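Local coordinates for protein APL1 (Anopheles gambiae, PDB 3O6N) that probably forms, as APL1C, the heterodimeric complex with the leucine-rich repeat protein LRIM1 that regulates complement-like immunity in the mosquito, at residues Asp254-Glu259 with Tyr278-Arg283; His214-Val219 with His235-Asp240; Leu98-Asn103 with Thr120-Glu125. One frame throughout, in Å; residues are numbered along the deposited sequence.

Interaction 1: residues Asp254-Glu259 with Tyr278-Arg283; sequences DLSYNE and YISNNR
Asn258 and Asn282 are the consensus asparagines of two successive leucine-rich repeats, and here they stand one behind the other where each repeat leaves its short strand and turns. The amide of Asn282 reaches across to the preceding repeat: ND2 donates to Leu255 O over 3.0 Å, almost straight at 169°, with the oxygen in its amide plane. Asn258 ND2 grips the same carbonyl from the opposite face, so Leu255 O is held by two side chains. Asn258 ND2 reaches Leu233 O as well, and the two OD1 atoms accept from backbone N, Asn258 from Leu238 and Asn282 from Leu260. Backbone bonds tie the turns together, Leu255 N to Tyr278 O at 2.7 Å and Tyr257 N to Ser280 O at 2.9 Å, while Asp254 OD1 closes an Asx turn on Ser256 N.

On the outer side, the Asn281 amide lies flat on the Tyr257 ring, the planes 5° apart, and its CB sits 3.5 Å from the ring centroid in a CH-pi contact. Asn281 ND2 is steadied in its plane by Ser280 OG, and His235 stacks on the other face of the ring. Farther along, Glu259 OE1 and Arg283 NH1 form a loose salt bridge of 3.6 Å, reinforced by a water between OE1 and Arg283 NH2; Glu261 also pairs with that NH2, and Glu259 OE2 accepts from Asn237 ND2. Buried amides thus satisfy main-chain carbonyls that the turn withdraws from strand pairing, whereas stacked and charged groups join the repeats nearer the surface.

Interaction 2: residues His214-Val219 with His235-Asp240; sequences HNSINV and HNNLTD. With NAG (2-acetamido-2-deoxy-beta-D-glucopyranose), chain C.
His214 and His235 begin two segments that run nearly parallel, their touching parts 8° apart, with CA atoms of Asn218 and Leu238 still only 4.5 Å from each other. The backbones meet at few points. Asn237 N donates to Ile217 O over 2.8 Å, somewhat bent, and Asn215 N makes a weak bond to His235 O. A water joins Asn218 O to Thr239 N and Asp240 OD1 farther on.

The imidazoles form an offset stack, centroids 4.2 Å apart, and His214 CE1 lies over the rim of the other ring, 3.3 Å from His235 CD2. Both have CG anti to the carbonyl carbon (chi1 -60° and -69°), which sends the rings out side by side in one direction; Tyr195 stacks on His214 and extends the row. On the inner side Ile217 CG2 and Leu238 CD2 touch at 4.1 Å. Asn236 lies alongside Ile217, and its ND2 is shared by Leu233 O and Ala212 O.

Asn237 carries the glycan: ND2 is bonded to C1 of the N-acetylglucosamine at 1.4 Å and also donates to Glu259, while OD1 comes 3.2 Å from Ser216 CA. With Thr239 two residues on, this is an Asn-X-Thr glycosylation sequon, set just after the consensus asparagine Asn236 in the turn of a leucine-rich repeat solenoid.

Interaction 3: residues Leu98-Asn103 with Thr120-Glu125; sequences LYMGFN and TVLVLE
The ring of Tyr99 lies obliquely against two valines of the neighbouring strand, with CD1 3.5 Å from Val123 CG2 and the outer end, through the hydroxyl oxygen, near Val121 CG1. CG stands anti to the carbonyl carbon (chi1 -57°), and the ring therefore spans both methyls. At the far end of the contact the Phe102 ring and the carboxylate of Glu125 are turned 46° from each other; Phe102 CZ approaches Glu125 OE1 at 3.8 Å.

Beneath these groups the backbones pair as adjacent parallel strands of the leucine-rich repeat solenoid, Leu98 facing Leu122 and Tyr99 facing Val123. Leu98 N donates to Val121 O, Val123 N returns the bond to Leu98 O at 3.0 Å, and Met100 N reaches Val123 O at 2.7 Å. Past the strands, Phe102 N continues the pairing to Glu125 O.

On the face away from Tyr99 the residues at the consensus leucine positions point to the interior: Leu98 CD2 meets Leu122 CD1 at 3.9 Å, and Met100, in the place that Leu124 holds in the next repeat, bends at chi3 to bring CE to 3.8 Å from Leu124 CD2. Met100 O is gripped by Asn103 ND2, which approaches from above the carbonyl plane, and by Asn127 ND2.

In the fold
All three contacts join consecutive turns of one solenoid, and all are partly buried. Interaction 3 centres on the paired strands. Interaction 1 starts at the last bridge of its strands and runs on into the turn, and interaction 2 lies wholly past them, so asparagine amides and stacks progressively take over. Buried asparagines and inward leucine, isoleucine and methionine side chains form the core; Tyr257 with Asn281, the histidine stack, Glu259 with Arg283 and Tyr99 with its valines lie farther out. Interactions 1 and 2, centres 10 Å apart, meet through Asn258 and Leu238 and through Glu259 and the glycosylated Asn237. Interaction 3 lies across the chain's centre, about 34 Å from interaction 1 between centres.

Interaction 1: residues Asp254-Glu259 with Tyr278-Arg283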
loop_
_atom_site.group_PDB
_atom_site.type_symbol
_atom_site.label_atom_id
_atom_site.label_comp_id
_atom_site.label_asym_id
_atom_site.label_seq_id
_atom_site.Cartn_x
_atom_site.Cartn_y
_atom_site.Cartn_z
ATOM N N ASP A 254 6.390 -5.175 -7.339
ATOM C CA ASP A 254 6.002 -6.506 -6.891
ATOM C C ASP A 254 4.815 -6.986 -7.712
ATOM O O ASP A 254 3.715 -6.437 -7.614
ATOM C CB ASP A 254 5.666 -6.504 -5.392
ATOM C CG ASP A 254 5.520 -7.907 -4.820
ATOM O OD1 ASP A 254 5.357 -8.862 -5.604
ATOM O OD2 ASP A 254 5.566 -8.053 -3.579
ATOM N N LEU A 255 5.060 -7.999 -8.539
ATOM C CA LEU A 255 4.047 -8.594 -9.399
ATOM C C LEU A 255 3.683 -10.006 -8.940
ATOM O O LEU A 255 3.054 -10.757 -9.682
ATOM C CB LEU A 255 4.573 -8.677 -10.838
ATOM C CG LEU A 255 5.012 -7.346 -11.454
ATOM C CD1 LEU A 255 5.708 -7.571 -12.789
ATOM C CD2 LEU A 255 3.818 -6.443 -11.621
ATOM N N SER A 256 4.085 -10.369 -7.726
ATOM C CA SER A 256 3.842 -11.724 -7.233
ATOM C C SER A 256 2.347 -12.000 -7.101
ATOM O O SER A 256 1.548 -11.076 -6.959
ATOM C CB SER A 256 4.555 -11.969 -5.899
ATOM O OG SER A 256 4.032 -11.151 -4.869
ATOM N N TYR A 257 1.978 -13.274 -7.156
ATOM C CA TYR A 257 0.576 -13.678 -7.043
ATOM C C TYR A 257 -0.307 -12.988 -8.083
ATOM O O TYR A 257 -1.317 -12.360 -7.752
ATOM C CB TYR A 257 0.048 -13.418 -5.629
ATOM C CG TYR A 257 0.718 -14.267 -4.572
ATOM C CD1 TYR A 257 0.235 -15.528 -4.261
ATOM C CD2 TYR A 257 1.840 -13.809 -3.895
ATOM C CE1 TYR A 257 0.847 -16.310 -3.291
ATOM C CE2 TYR A 257 2.460 -14.582 -2.929
ATOM C CZ TYR A 257 1.958 -15.828 -2.630
ATOM O OH TYR A 257 2.577 -16.592 -1.666
ATOM N N ASN A 258 0.102 -13.107 -9.341
ATOM C CA ASN A 258 -0.711 -12.684 -10.470
ATOM C C ASN A 258 -0.833 -13.839 -11.462
ATOM O O ASN A 258 -0.609 -14.991 -11.095
ATOM C CB ASN A 258 -0.135 -11.426 -11.122
ATOM C CG ASN A 258 -0.561 -10.152 -10.395
ATOM O OD1 ASN A 258 -1.656 -9.641 -10.619
ATOM N ND2 ASN A 258 0.300 -9.644 -9.510
ATOM N N GLU A 259 -1.195 -13.544 -12.705
ATOM C CA GLU A 259 -1.412 -14.600 -13.690
ATOM C C GLU A 259 -0.445 -14.516 -14.866
ATOM O O GLU A 259 -0.797 -14.857 -15.993
ATOM C CB GLU A 259 -2.853 -14.564 -14.194
ATOM C CG GLU A 259 -3.887 -14.548 -13.078
ATOM C CD GLU A 259 -5.306 -14.607 -13.603
ATOM O OE1 GLU A 259 -5.527 -15.254 -14.647
ATOM O OE2 GLU A 259 -6.199 -14.003 -12.976
ATOM N N TYR A 278 9.851 -8.578 -8.018
ATOM C CA TYR A 278 9.251 -9.765 -7.422
ATOM C C TYR A 278 8.174 -10.330 -8.333
ATOM O O TYR A 278 7.248 -9.619 -8.722
ATOM C CB TYR A 278 8.675 -9.442 -6.037
ATOM C CG TYR A 278 9.674 -8.833 -5.079
ATOM C CD1 TYR A 278 10.554 -9.633 -4.350
ATOM C CD2 TYR A 278 9.730 -7.457 -4.887
ATOM C CE1 TYR A 278 11.464 -9.072 -3.460
ATOM C CE2 TYR A 278 10.638 -6.893 -4.005
ATOM C CZ TYR A 278 11.498 -7.703 -3.296
ATOM O OH TYR A 278 12.396 -7.132 -2.423
ATOM N N ILE A 279 8.313 -11.605 -8.693
ATOM C CA ILE A 279 7.354 -12.252 -9.576
ATOM C C ILE A 279 7.033 -13.670 -9.097
ATOM O O ILE A 279 6.810 -14.571 -9.908
ATOM C CB ILE A 279 7.891 -12.329 -11.039
ATOM C CG1 ILE A 279 8.882 -11.193 -11.311
ATOM C CG2 ILE A 279 6.742 -12.289 -12.032
ATOM C CD1 ILE A 279 9.312 -11.081 -12.769
ATOM N N SER A 280 7.013 -13.881 -7.786
ATOM C CA SER A 280 6.764 -15.229 -7.281
ATOM C C SER A 280 5.297 -15.585 -7.465
ATOM O O SER A 280 4.454 -14.702 -7.629
ATOM C CB SER A 280 7.142 -15.349 -5.800
ATOM O OG SER A 280 6.111 -14.829 -4.971
ATOM N N ASN A 281 4.996 -16.878 -7.449
ATOM C CA ASN A 281 3.610 -17.323 -7.420
ATOM C C ASN A 281 2.772 -16.792 -8.584
ATOM O O ASN A 281 1.634 -16.357 -8.410
ATOM C CB ASN A 281 2.969 -16.960 -6.067
ATOM C CG ASN A 281 3.557 -17.755 -4.910
ATOM O OD1 ASN A 281 3.079 -18.840 -4.585
ATOM N ND2 ASN A 281 4.596 -17.214 -4.283
ATOM N N ASN A 282 3.355 -16.826 -9.776
ATOM C CA ASN A 282 2.602 -16.590 -10.991
ATOM C C ASN A 282 2.485 -17.920 -11.720
ATOM O O ASN A 282 2.429 -18.974 -11.085
ATOM C CB ASN A 282 3.270 -15.517 -11.859
ATOM C CG ASN A 282 2.898 -14.106 -11.425
ATOM O OD1 ASN A 282 2.041 -13.472 -12.033
ATOM N ND2 ASN A 282 3.532 -13.618 -10.360
ATOM N N ARG A 283 2.449 -17.879 -13.045
ATOM C CA ARG A 283 2.408 -19.111 -13.820
ATOM C C ARG A 283 3.464 -19.083 -14.914
ATOM O O ARG A 283 3.220 -19.521 -16.033
ATOM C CB ARG A 283 1.017 -19.320 -14.421
ATOM C CG ARG A 283 -0.106 -19.279 -13.391
ATOM C CD ARG A 283 -1.383 -19.891 -13.940
ATOM N NE ARG A 283 -1.853 -19.201 -15.137
ATOM C CZ ARG A 283 -2.923 -18.410 -15.175
ATOM N NH1 ARG A 283 -3.645 -18.211 -14.080
ATOM N NH2 ARG A 283 -3.273 -17.825 -16.312
HETATM O O HOH W 1 -5.019 -15.924 -16.996
#

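Interaction 2: residues His214-Val219 with His235-Asp240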
loop_
_atom_site.group_PDB
_atom_site.type_symbol
_atom_site.label_atom_id
_atom_site.label_comp_id
_atom_site.label_asym_id
_atom_site.label_seq_id
_atom_site.Cartn_x
_atom_site.Cartn_y
_atom_site.Cartn_z
ATOM N N HIS A 214 -3.508 -6.821 -3.407
ATOM C CA HIS A 214 -4.719 -7.449 -2.889
ATOM C C HIS A 214 -5.995 -6.814 -3.444
ATOM O O HIS A 214 -6.870 -6.362 -2.701
ATOM C CB HIS A 214 -4.706 -7.461 -1.357
ATOM C CG HIS A 214 -3.540 -8.203 -0.774
ATOM N ND1 HIS A 214 -3.603 -9.535 -0.424
ATOM C CD2 HIS A 214 -2.278 -7.800 -0.492
ATOM C CE1 HIS A 214 -2.432 -9.919 0.056
ATOM N NE2 HIS A 214 -1.613 -8.884 0.029
ATOM N N ASN A 215 -6.076 -6.775 -4.768
ATOM C CA ASN A 215 -7.304 -6.415 -5.456
ATOM C C ASN A 215 -7.601 -7.475 -6.515
ATOM O O ASN A 215 -7.189 -8.629 -6.367
ATOM C CB ASN A 215 -7.197 -5.015 -6.074
ATOM C CG ASN A 215 -7.436 -3.906 -5.058
ATOM O OD1 ASN A 215 -8.579 -3.538 -4.792
ATOM N ND2 ASN A 215 -6.356 -3.370 -4.486
ATOM N N SER A 216 -8.311 -7.083 -7.569
ATOM C CA SER A 216 -8.625 -7.976 -8.679
ATOM C C SER A 216 -8.215 -7.325 -9.994
ATOM O O SER A 216 -8.872 -7.492 -11.018
ATOM C CB SER A 216 -10.121 -8.285 -8.706
ATOM O OG SER A 216 -10.536 -8.891 -7.498
ATOM N N ILE A 217 -7.120 -6.577 -9.955
ATOM C CA ILE A 217 -6.731 -5.735 -11.076
ATOM C C ILE A 217 -6.231 -6.556 -12.256
ATOM O O ILE A 217 -5.384 -7.432 -12.096
ATOM C CB ILE A 217 -5.657 -4.724 -10.638
ATOM C CG1 ILE A 217 -6.246 -3.754 -9.602
ATOM C CG2 ILE A 217 -5.114 -3.961 -11.837
ATOM C CD1 ILE A 217 -5.200 -2.964 -8.840
ATOM N N ASN A 218 -6.765 -6.272 -13.441
ATOM C CA ASN A 218 -6.335 -6.974 -14.647
ATOM C C ASN A 218 -5.887 -6.008 -15.736
ATOM O O ASN A 218 -5.438 -6.426 -16.803
ATOM C CB ASN A 218 -7.445 -7.899 -15.164
ATOM C CG ASN A 218 -8.739 -7.158 -15.448
ATOM O OD1 ASN A 218 -8.730 -6.022 -15.919
ATOM N ND2 ASN A 218 -9.862 -7.801 -15.154
ATOM N N VAL A 219 -6.019 -4.715 -15.458
ATOM C CA VAL A 219 -5.622 -3.680 -16.400
ATOM C C VAL A 219 -4.952 -2.503 -15.697
ATOM O O VAL A 219 -5.470 -1.979 -14.709
ATOM C CB VAL A 219 -6.838 -3.151 -17.187
ATOM C CG1 VAL A 219 -6.440 -1.958 -18.044
ATOM C CG2 VAL A 219 -7.434 -4.258 -18.042
ATOM N N HIS A 235 -0.849 -9.998 -5.601
ATOM C CA HIS A 235 -2.213 -10.461 -5.351
ATOM C C HIS A 235 -3.235 -9.695 -6.187
ATOM O O HIS A 235 -4.090 -8.987 -5.660
ATOM C CB HIS A 235 -2.554 -10.407 -3.853
ATOM C CG HIS A 235 -1.793 -11.406 -3.036
ATOM N ND1 HIS A 235 -2.183 -12.723 -2.920
ATOM C CD2 HIS A 235 -0.656 -11.286 -2.310
ATOM C CE1 HIS A 235 -1.326 -13.368 -2.147
ATOM N NE2 HIS A 235 -0.389 -12.519 -1.767
ATOM N N ASN A 236 -3.120 -9.842 -7.500
ATOM C CA ASN A 236 -4.092 -9.297 -8.432
ATOM C C ASN A 236 -4.331 -10.293 -9.561
ATOM O O ASN A 236 -4.074 -11.487 -9.394
ATOM C CB ASN A 236 -3.655 -7.923 -8.944
ATOM C CG ASN A 236 -4.001 -6.807 -7.961
ATOM O OD1 ASN A 236 -5.170 -6.529 -7.733
ATOM N ND2 ASN A 236 -2.986 -6.178 -7.372
ATOM N N ASN A 237 -4.821 -9.819 -10.701
ATOM C CA ASN A 237 -5.111 -10.713 -11.822
ATOM C C ASN A 237 -4.440 -10.268 -13.114
ATOM O O ASN A 237 -5.026 -10.369 -14.193
ATOM C CB ASN A 237 -6.627 -10.847 -12.022
ATOM C CG ASN A 237 -7.324 -11.452 -10.807
ATOM O OD1 ASN A 237 -7.598 -10.760 -9.826
ATOM N ND2 ASN A 237 -7.613 -12.749 -10.872
ATOM N N LEU A 238 -3.203 -9.789 -13.003
ATOM C CA LEU A 238 -2.474 -9.275 -14.162
ATOM C C LEU A 238 -2.009 -10.394 -15.087
ATOM O O LEU A 238 -1.541 -11.432 -14.633
ATOM C CB LEU A 238 -1.276 -8.439 -13.708
ATOM C CG LEU A 238 -1.652 -7.155 -12.959
ATOM C CD1 LEU A 238 -0.427 -6.534 -12.306
ATOM C CD2 LEU A 238 -2.329 -6.182 -13.909
ATOM N N THR A 239 -2.152 -10.172 -16.387
ATOM C CA THR A 239 -1.753 -11.161 -17.382
ATOM C C THR A 239 -0.697 -10.623 -18.340
ATOM O O THR A 239 -0.173 -11.366 -19.171
ATOM C CB THR A 239 -2.952 -11.638 -18.212
ATOM O OG1 THR A 239 -3.549 -10.511 -18.868
ATOM C CG2 THR A 239 -3.980 -12.319 -17.316
ATOM N N ASP A 240 -0.394 -9.333 -18.236
ATOM C CA ASP A 240 0.643 -8.743 -19.078
ATOM C C ASP A 240 1.482 -7.729 -18.307
ATOM O O ASP A 240 1.138 -7.352 -17.185
ATOM C CB ASP A 240 0.032 -8.103 -20.332
ATOM C CG ASP A 240 -0.548 -6.729 -20.066
ATOM O OD1 ASP A 240 -1.148 -6.525 -18.987
ATOM O OD2 ASP A 240 -0.392 -5.847 -20.936
HETATM C C1 NAG C . -8.321 -13.154 -9.683
HETATM C C2 NAG C . -9.582 -13.833 -10.215
HETATM C C3 NAG C . -10.307 -14.693 -9.180
HETATM C C4 NAG C . -9.344 -15.479 -8.304
HETATM C C5 NAG C . -8.247 -14.561 -7.783
HETATM C C6 NAG C . -7.271 -15.318 -6.888
HETATM C C7 NAG C . -10.922 -12.793 -11.952
HETATM C C8 NAG C . -12.134 -11.948 -12.225
HETATM N N2 NAG C . -10.495 -12.816 -10.694
HETATM O O3 NAG C . -11.163 -15.597 -9.845
HETATM O O4 NAG C . -10.053 -16.040 -7.221
HETATM O O5 NAG C . -7.545 -14.013 -8.877
HETATM O O6 NAG C . -6.566 -16.275 -7.647
HETATM O O7 NAG C . -10.376 -13.423 -12.858
HETATM O O HOH W 2 -7.330 -11.282 -7.054
HETATM O O HOH W 3 -2.955 -7.575 -17.191
#

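Interaction 3: residues Leu98-Asn103 with Thr120-Glu125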
loop_
_atom_site.group_PDB
_atom_site.type_symbol
_atom_site.label_atom_id
_atom_site.label_comp_id
_atom_site.label_asym_id
_atom_site.label_seq_id
_atom_site.Cartn_x
_atom_site.Cartn_y
_atom_site.Cartn_z
ATOM N N LEU A 98 -7.469 17.040 11.766
ATOM C CA LEU A 98 -8.578 16.390 12.458
ATOM C C LEU A 98 -8.397 14.880 12.458
ATOM O O LEU A 98 -8.362 14.251 11.402
ATOM C CB LEU A 98 -9.911 16.756 11.801
ATOM C CG LEU A 98 -11.181 16.150 12.406
ATOM C CD1 LEU A 98 -11.283 16.467 13.889
ATOM C CD2 LEU A 98 -12.410 16.660 11.674
ATOM N N TYR A 99 -8.289 14.301 13.648
ATOM C CA TYR A 99 -8.097 12.864 13.770
ATOM C C TYR A 99 -9.316 12.220 14.412
ATOM O O TYR A 99 -9.652 12.515 15.559
ATOM C CB TYR A 99 -6.833 12.568 14.576
ATOM C CG TYR A 99 -5.594 13.200 13.984
ATOM C CD1 TYR A 99 -4.863 12.548 12.998
ATOM C CD2 TYR A 99 -5.164 14.450 14.400
ATOM C CE1 TYR A 99 -3.730 13.123 12.451
ATOM C CE2 TYR A 99 -4.032 15.033 13.858
ATOM C CZ TYR A 99 -3.321 14.365 12.885
ATOM O OH TYR A 99 -2.196 14.944 12.346
ATOM N N MET A 100 -9.982 11.350 13.660
ATOM C CA MET A 100 -11.184 10.679 14.140
ATOM C C MET A 100 -11.133 9.186 13.840
ATOM O O MET A 100 -12.165 8.540 13.652
ATOM C CB MET A 100 -12.439 11.313 13.527
ATOM C CG MET A 100 -12.717 12.725 14.019
ATOM S SD MET A 100 -14.348 13.343 13.552
ATOM C CE MET A 100 -14.130 13.583 11.799
ATOM N N GLY A 101 -9.922 8.643 13.805
ATOM C CA GLY A 101 -9.729 7.235 13.512
ATOM C C GLY A 101 -10.009 6.356 14.715
ATOM O O GLY A 101 -10.142 6.844 15.839
ATOM N N PHE A 102 -10.109 5.052 14.470
ATOM C CA PHE A 102 -10.274 4.075 15.538
ATOM C C PHE A 102 -11.527 4.344 16.367
ATOM O O PHE A 102 -11.496 4.336 17.595
ATOM C CB PHE A 102 -9.012 4.036 16.398
ATOM C CG PHE A 102 -7.742 4.056 15.587
ATOM C CD1 PHE A 102 -7.276 2.904 14.980
ATOM C CD2 PHE A 102 -7.038 5.234 15.403
ATOM C CE1 PHE A 102 -6.117 2.920 14.219
ATOM C CE2 PHE A 102 -5.880 5.260 14.644
ATOM C CZ PHE A 102 -5.418 4.098 14.051
ATOM N N ASN A 103 -12.631 4.584 15.671
ATOM C CA ASN A 103 -13.930 4.718 16.309
ATOM C C ASN A 103 -14.924 3.740 15.695
ATOM O O ASN A 103 -14.528 2.694 15.184
ATOM C CB ASN A 103 -14.429 6.162 16.226
ATOM C CG ASN A 103 -13.627 7.096 17.112
ATOM O OD1 ASN A 103 -13.619 6.945 18.333
ATOM N ND2 ASN A 103 -12.946 8.059 16.505
ATOM N N THR A 120 -6.076 20.374 6.476
ATOM C CA THR A 120 -4.988 19.819 5.679
ATOM C C THR A 120 -4.816 18.323 5.927
ATOM O O THR A 120 -4.365 17.590 5.046
ATOM C CB THR A 120 -3.646 20.541 5.939
ATOM O OG1 THR A 120 -3.197 20.267 7.273
ATOM C CG2 THR A 120 -3.802 22.042 5.750
ATOM N N VAL A 121 -5.172 17.871 7.128
ATOM C CA VAL A 121 -5.040 16.457 7.478
ATOM C C VAL A 121 -6.340 15.917 8.066
ATOM O O VAL A 121 -6.884 16.494 9.001
ATOM C CB VAL A 121 -3.901 16.227 8.486
ATOM C CG1 VAL A 121 -3.824 14.748 8.876
ATOM C CG2 VAL A 121 -2.571 16.702 7.912
ATOM N N LEU A 122 -6.838 14.815 7.514
ATOM C CA LEU A 122 -8.051 14.190 8.033
ATOM C C LEU A 122 -7.868 12.681 8.142
ATOM O O LEU A 122 -7.516 12.017 7.165
ATOM C CB LEU A 122 -9.252 14.512 7.142
ATOM C CG LEU A 122 -10.573 13.843 7.515
ATOM C CD1 LEU A 122 -11.033 14.279 8.911
ATOM C CD2 LEU A 122 -11.636 14.166 6.478
ATOM N N VAL A 123 -8.101 12.142 9.335
ATOM C CA VAL A 123 -7.954 10.709 9.552
ATOM C C VAL A 123 -9.265 10.099 10.020
ATOM O O VAL A 123 -9.804 10.469 11.063
ATOM C CB VAL A 123 -6.840 10.397 10.575
ATOM C CG1 VAL A 123 -6.861 8.917 10.959
ATOM C CG2 VAL A 123 -5.481 10.799 10.018
ATOM N N LEU A 124 -9.770 9.165 9.227
ATOM C CA LEU A 124 -11.007 8.463 9.520
ATOM C C LEU A 124 -10.764 6.956 9.469
ATOM O O LEU A 124 -11.704 6.173 9.348
ATOM C CB LEU A 124 -12.088 8.857 8.509
ATOM C CG LEU A 124 -12.622 10.287 8.620
ATOM C CD1 LEU A 124 -13.400 10.677 7.372
ATOM C CD2 LEU A 124 -13.487 10.418 9.862
ATOM N N GLU A 125 -9.494 6.563 9.554
ATOM C CA GLU A 125 -9.104 5.150 9.564
ATOM C C GLU A 125 -9.869 4.348 10.619
ATOM O O GLU A 125 -10.102 4.825 11.728
ATOM C CB GLU A 125 -7.595 5.004 9.810
ATOM C CG GLU A 125 -7.145 3.558 10.063
ATOM C CD GLU A 125 -5.650 3.427 10.325
ATOM O OE1 GLU A 125 -4.946 4.458 10.344
ATOM O OE2 GLU A 125 -5.180 2.283 10.514
#